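Local coordinates for protein fructose-bisphosphate aldolase (Plasmodium falciparum, PDB 4TR9) that belongs to the class I fructose-bisphosphate aldolase family, folds as a TIM barrel and assembles here from four copies of the chain, at residues G177-A182 with F221-E226; A314-T319 with E332-R337. All blocks are in the same frame, centred on the assembly; numbering follows the deposited sequence. Where two conformers were deposited one is given.

Interaction 1: residues G177-A182 with F221-E226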
loop_
_atom_site.group_PDB
_atom_site.type_symbol
_atom_site.label_atom_id
_atom_site.label_comp_id
_atom_site.label_asym_id
_atom_site.label_seq_id
_atom_site.Cartn_x
_atom_site.Cartn_y
_atom_site.Cartn_z
ATOM N N GLY A 177 0.107 13.572 -4.064
ATOM C CA GLY A 177 -0.124 14.963 -4.410
ATOM C C GLY A 177 -0.044 15.175 -5.909
ATOM O O GLY A 177 -0.915 15.808 -6.505
ATOM N N LEU A 178 1.009 14.636 -6.517
ATOM C CA LEU A 178 1.170 14.681 -7.965
ATOM C C LEU A 178 0.051 13.906 -8.648
ATOM O O LEU A 178 -0.401 14.272 -9.733
ATOM C CB LEU A 178 2.529 14.109 -8.372
ATOM C CG LEU A 178 3.768 14.928 -8.011
ATOM C CD1 LEU A 178 5.009 14.050 -8.023
ATOM C CD2 LEU A 178 3.932 16.094 -8.970
ATOM N N ALA A 179 -0.393 12.835 -7.998
ATOM C CA ALA A 179 -1.438 11.978 -8.543
ATOM C C ALA A 179 -2.769 12.712 -8.668
ATOM O O ALA A 179 -3.408 12.677 -9.721
ATOM C CB ALA A 179 -1.601 10.737 -7.678
ATOM N N ARG A 180 -3.185 13.369 -7.590
ATOM C CA ARG A 180 -4.437 14.120 -7.580
ATOM C C ARG A 180 -4.407 15.247 -8.604
ATOM O O ARG A 180 -5.359 15.437 -9.361
ATOM C CB ARG A 180 -4.711 14.685 -6.185
ATOM C CG ARG A 180 -4.931 13.628 -5.118
ATOM C CD ARG A 180 -6.300 12.980 -5.243
ATOM N NE ARG A 180 -7.377 13.874 -4.821
ATOM C CZ ARG A 180 -8.211 14.490 -5.652
ATOM N NH1 ARG A 180 -9.160 15.284 -5.174
ATOM N NH2 ARG A 180 -8.100 14.310 -6.962
ATOM N N TYR A 181 -3.303 15.985 -8.622
ATOM C CA TYR A 181 -3.126 17.108 -9.536
ATOM C C TYR A 181 -3.272 16.696 -10.995
ATOM O O TYR A 181 -3.933 17.377 -11.778
ATOM C CB TYR A 181 -1.756 17.753 -9.310
ATOM C CG TYR A 181 -1.035 18.162 -10.577
ATOM C CD1 TYR A 181 -1.335 19.356 -11.221
ATOM C CD2 TYR A 181 -0.039 17.357 -11.122
ATOM C CE1 TYR A 181 -0.672 19.732 -12.376
ATOM C CE2 TYR A 181 0.625 17.723 -12.276
ATOM C CZ TYR A 181 0.306 18.912 -12.897
ATOM O OH TYR A 181 0.970 19.281 -14.044
ATOM N N ALA A 182 -2.654 15.577 -11.353
ATOM C CA ALA A 182 -2.625 15.136 -12.739
ATOM C C ALA A 182 -4.008 14.716 -13.228
ATOM O O ALA A 182 -4.364 14.956 -14.381
ATOM C CB ALA A 182 -1.632 13.996 -12.907
ATOM N N PHE A 221 4.436 6.787 -10.114
ATOM C CA PHE A 221 3.623 6.151 -11.145
ATOM C C PHE A 221 2.567 5.233 -10.543
ATOM O O PHE A 221 1.487 5.067 -11.108
ATOM C CB PHE A 221 4.505 5.371 -12.121
ATOM C CG PHE A 221 5.142 6.229 -13.174
ATOM C CD1 PHE A 221 4.469 6.513 -14.350
ATOM C CD2 PHE A 221 6.407 6.758 -12.986
ATOM C CE1 PHE A 221 5.048 7.308 -15.324
ATOM C CE2 PHE A 221 6.992 7.553 -13.955
ATOM C CZ PHE A 221 6.311 7.828 -15.125
ATOM N N LYS A 222 2.882 4.635 -9.398
ATOM C CA LYS A 222 1.911 3.811 -8.690
ATOM C C LYS A 222 0.704 4.656 -8.312
ATOM O O LYS A 222 -0.434 4.288 -8.594
ATOM C CB LYS A 222 2.532 3.179 -7.443
ATOM C CG LYS A 222 1.579 2.295 -6.651
ATOM C CD LYS A 222 0.996 1.192 -7.518
ATOM C CE LYS A 222 0.289 0.138 -6.680
ATOM N NZ LYS A 222 -0.823 0.702 -5.865
ATOM N N ALA A 223 0.964 5.801 -7.688
ATOM C CA ALA A 223 -0.097 6.726 -7.315
ATOM C C ALA A 223 -0.811 7.263 -8.552
ATOM O O ALA A 223 -2.004 7.561 -8.510
ATOM C CB ALA A 223 0.464 7.871 -6.485
ATOM N N LEU A 224 -0.075 7.380 -9.654
ATOM C CA LEU A 224 -0.645 7.886 -10.898
ATOM C C LEU A 224 -1.690 6.938 -11.475
ATOM O O LEU A 224 -2.716 7.379 -11.994
ATOM C CB LEU A 224 0.453 8.141 -11.933
ATOM C CG LEU A 224 1.246 9.441 -11.783
ATOM C CD1 LEU A 224 2.246 9.594 -12.917
ATOM C CD2 LEU A 224 0.314 10.642 -11.723
ATOM N N GLN A 225 -1.433 5.638 -11.380
ATOM C CA GLN A 225 -2.325 4.651 -11.977
ATOM C C GLN A 225 -3.521 4.342 -11.080
ATOM O O GLN A 225 -4.542 3.841 -11.552
ATOM C CB GLN A 225 -1.557 3.368 -12.298
ATOM C CG GLN A 225 -0.377 3.592 -13.231
ATOM C CD GLN A 225 -0.196 2.470 -14.232
ATOM O OE1 GLN A 225 -0.999 1.539 -14.291
ATOM N NE2 GLN A 225 0.861 2.557 -15.031
ATOM N N GLU A 226 -3.398 4.644 -9.793
ATOM C CA GLU A 226 -4.497 4.410 -8.867
ATOM C C GLU A 226 -5.553 5.505 -8.986
ATOM O O GLU A 226 -6.722 5.282 -8.673
ATOM C CB GLU A 226 -3.983 4.314 -7.431
ATOM C CG GLU A 226 -3.016 3.162 -7.210
ATOM C CD GLU A 226 -3.428 1.905 -7.957
ATOM O OE1 GLU A 226 -4.498 1.343 -7.639
ATOM O OE2 GLU A 226 -2.685 1.482 -8.867
HETATM O O HOH W 1 -2.809 10.091 -10.585
#

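Interaction 2: residues A314-T319 with E332-R337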
loop_
_atom_site.group_PDB
_atom_site.type_symbol
_atom_site.label_atom_id
_atom_site.label_comp_id
_atom_site.label_asym_id
_atom_site.label_seq_id
_atom_site.Cartn_x
_atom_site.Cartn_y
_atom_site.Cartn_z
ATOM N N ALA A 314 19.685 32.144 -17.927
ATOM C CA ALA A 314 20.762 32.680 -17.099
ATOM C C ALA A 314 21.627 33.688 -17.855
ATOM O O ALA A 314 21.893 34.782 -17.358
ATOM C CB ALA A 314 21.624 31.550 -16.557
ATOM N N SER A 315 22.059 33.317 -19.056
ATOM C CA SER A 315 22.909 34.188 -19.860
ATOM C C SER A 315 22.103 35.289 -20.540
ATOM O O SER A 315 22.641 36.347 -20.872
ATOM C CB SER A 315 23.670 33.373 -20.908
ATOM O OG SER A 315 24.592 32.490 -20.296
ATOM N N VAL A 316 20.816 35.037 -20.746
ATOM C CA VAL A 316 19.933 36.015 -21.371
ATOM C C VAL A 316 19.769 37.241 -20.481
ATOM O O VAL A 316 19.881 38.378 -20.942
ATOM C CB VAL A 316 18.549 35.414 -21.672
ATOM C CG1 VAL A 316 17.616 36.477 -22.229
ATOM C CG2 VAL A 316 18.677 34.253 -22.642
ATOM N N LEU A 317 19.510 36.998 -19.202
ATOM C CA LEU A 317 19.357 38.066 -18.221
ATOM C C LEU A 317 20.631 38.896 -18.090
ATOM O O LEU A 317 20.573 40.120 -17.964
ATOM C CB LEU A 317 18.968 37.483 -16.861
ATOM C CG LEU A 317 17.517 37.028 -16.699
ATOM C CD1 LEU A 317 17.399 35.990 -15.597
ATOM C CD2 LEU A 317 16.627 38.223 -16.399
ATOM N N ASN A 318 21.778 38.226 -18.123
ATOM C CA ASN A 318 23.065 38.904 -18.018
ATOM C C ASN A 318 23.337 39.805 -19.216
ATOM O O ASN A 318 23.972 40.852 -19.087
ATOM C CB ASN A 318 24.197 37.886 -17.870
ATOM C CG ASN A 318 24.123 37.116 -16.568
ATOM O OD1 ASN A 318 23.731 37.658 -15.535
ATOM N ND2 ASN A 318 24.501 35.844 -16.611
ATOM N N THR A 319 22.854 39.391 -20.382
ATOM C CA THR A 319 23.042 40.160 -21.605
ATOM C C THR A 319 22.054 41.321 -21.673
ATOM O O THR A 319 22.411 42.435 -22.055
ATOM C CB THR A 319 22.879 39.274 -22.854
ATOM O OG1 THR A 319 23.783 38.166 -22.778
ATOM C CG2 THR A 319 23.165 40.069 -24.118
ATOM N N GLU A 332 19.287 36.566 -29.177
ATOM C CA GLU A 332 20.181 35.674 -29.903
ATOM C C GLU A 332 20.852 34.708 -28.930
ATOM O O GLU A 332 21.121 33.555 -29.269
ATOM C CB GLU A 332 21.232 36.468 -30.684
ATOM C CG GLU A 332 22.170 35.603 -31.519
ATOM C CD GLU A 332 23.067 36.418 -32.433
ATOM O OE1 GLU A 332 22.766 37.610 -32.657
ATOM O OE2 GLU A 332 24.073 35.867 -32.928
ATOM N N VAL A 333 21.115 35.188 -27.718
ATOM C CA VAL A 333 21.679 34.350 -26.667
ATOM C C VAL A 333 20.677 33.264 -26.285
ATOM O O VAL A 333 21.052 32.125 -26.004
ATOM C CB VAL A 333 22.057 35.176 -25.419
ATOM C CG1 VAL A 333 22.640 34.280 -24.338
ATOM C CG2 VAL A 333 23.041 36.273 -25.792
ATOM N N LEU A 334 19.399 33.626 -26.291
ATOM C CA LEU A 334 18.328 32.678 -26.014
ATOM C C LEU A 334 18.244 31.610 -27.098
ATOM O O LEU A 334 18.021 30.433 -26.809
ATOM C CB LEU A 334 16.989 33.408 -25.895
ATOM C CG LEU A 334 15.755 32.526 -25.697
ATOM C CD1 LEU A 334 15.858 31.742 -24.397
ATOM C CD2 LEU A 334 14.484 33.362 -25.726
ATOM N N LEU A 335 18.427 32.027 -28.347
ATOM C CA LEU A 335 18.320 31.119 -29.484
ATOM C C LEU A 335 19.468 30.118 -29.542
ATOM O O LEU A 335 19.264 28.955 -29.885
ATOM C CB LEU A 335 18.259 31.911 -30.791
ATOM C CG LEU A 335 16.926 32.597 -31.091
ATOM C CD1 LEU A 335 17.008 33.396 -32.382
ATOM C CD2 LEU A 335 15.807 31.569 -31.164
ATOM N N GLN A 336 20.675 30.567 -29.208
ATOM C CA GLN A 336 21.837 29.689 -29.262
ATOM C C GLN A 336 21.802 28.668 -28.127
ATOM O O GLN A 336 22.343 27.572 -28.257
ATOM C CB GLN A 336 23.140 30.495 -29.211
ATOM C CG GLN A 336 23.437 31.145 -27.872
ATOM C CD GLN A 336 24.839 31.718 -27.804
ATOM O OE1 GLN A 336 25.600 31.640 -28.768
ATOM N NE2 GLN A 336 25.189 32.295 -26.661
ATOM N N ARG A 337 21.159 29.027 -27.020
ATOM C CA ARG A 337 20.989 28.092 -25.913
ATOM C C ARG A 337 19.870 27.109 -26.227
ATOM O O ARG A 337 19.955 25.928 -25.893
ATOM C CB ARG A 337 20.695 28.831 -24.605
ATOM C CG ARG A 337 21.838 29.698 -24.097
ATOM C CD ARG A 337 23.161 28.950 -24.119
ATOM N NE ARG A 337 23.091 27.676 -23.410
ATOM C CZ ARG A 337 24.072 26.779 -23.391
ATOM N NH1 ARG A 337 23.922 25.644 -22.724
ATOM N NH2 ARG A 337 25.203 27.015 -24.042
#

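Interaction 1: residues G177-A182 with F221-E226
Leu224 pushes one methyl against the backbone of segment 177-182, between Ala179 and Ala182. Its CB leaves the helix neither toward nor away from the other segment, and CG, beside the backbone N and anti to the carbonyl carbon (chi1 -80°), then swings the tip inward. Of the two methyls CD2 makes the contact: it lies 3.9 Å from Ala179 CA and 4.1 Å from Ala182 CB, so it rests on one turn of the opposite helix. Ala179 answers in kind. Its methyl points at the second helix and meets Ala223 twice, with Ala179 CB 3.7 Å from Ala223 CB and 3.3 Å from Ala223 O. Small residues on both sides allow this closeness: the CA atoms of Ala179 and Leu224 are 4.8 Å apart, and the short axes approach to 8.2 Å at a crossing angle of -37°. No direct hydrogen bond links the segments. Beside segment 221-226, the end of helix 206-226, one water bridges two carbonyls, 2.8 Å from Ala179 O and 3.1 Å from Leu224 O. Arg180 makes a salt bridge to Glu173 of the third subunit, and Gln225 NE2 a hydrogen bond to Arg266 O of the second. These are two outer helices of the TIM barrel, each following its own strand. Leu178 packs down onto strands 150-157 and 191-198, meeting Trp153 and Val194 among others, while Ala182 rests on Pro192 of the latter strand.

Interaction 2: residues A314-T319 with E332-R337
Val333 straddles one turn of helix 310-320, a methyl for each end. CG1, anti to the backbone N (chi1 180°), comes to 3.7 Å from Ser315 CB; CG2 reaches 3.6 Å from Thr319 OG1, the two side chains crossing at a slant. Val316, next after Ser315, uses a single branch: its CG2 is pressed over the backbone of the second helix, 3.7 Å from Leu334 CA and 3.8 Å from Leu334 CB. The segments run nearly antiparallel, at 166°, with axes 8.7 Å apart. The pair forms where helix 310-320, following barrel strand 303-308, meets C-terminal helix 327-346. Thr319 OG1 donates to Ser315 O at 2.9 Å, tilted 26° from the carbonyl plane; the Thr319 backbone N-H reaches the same oxygen from the opposite face. Ser315 OG is likewise engaged, by Glu284 of helix 284-295, and helix 59-70 covers the flank of Val316 and Leu334 through Leu68 and Leu69. No hydrogen bond joins the segments: the contacts are carbon on carbon, with one methyl against the Thr319 hydroxyl, and both hydroxyls at the seam bond to their own helix or to Glu284, so the direct contact is van der Waals packing.

Interaction 1 comes first along the chain and closes before interaction 2 opens. Their centres are 36 Å apart, their nearest atoms about 22 Å, and they lie on opposite sides of the chain's centre, so neither touches the other. Interaction 1 pairs helices 168-187 and 206-226, which follow the neighbouring strands 150-157 and 191-198 of the parallel sheet. Interaction 2 comes after strand 303-308 of that same sheet, where helix 327-346, the last helix modelled, turns back along helix 310-320. One contact thus joins consecutive beta-alpha units side by side near subunit interfaces; the other folds the chain's C-terminal part against the barrel's far side.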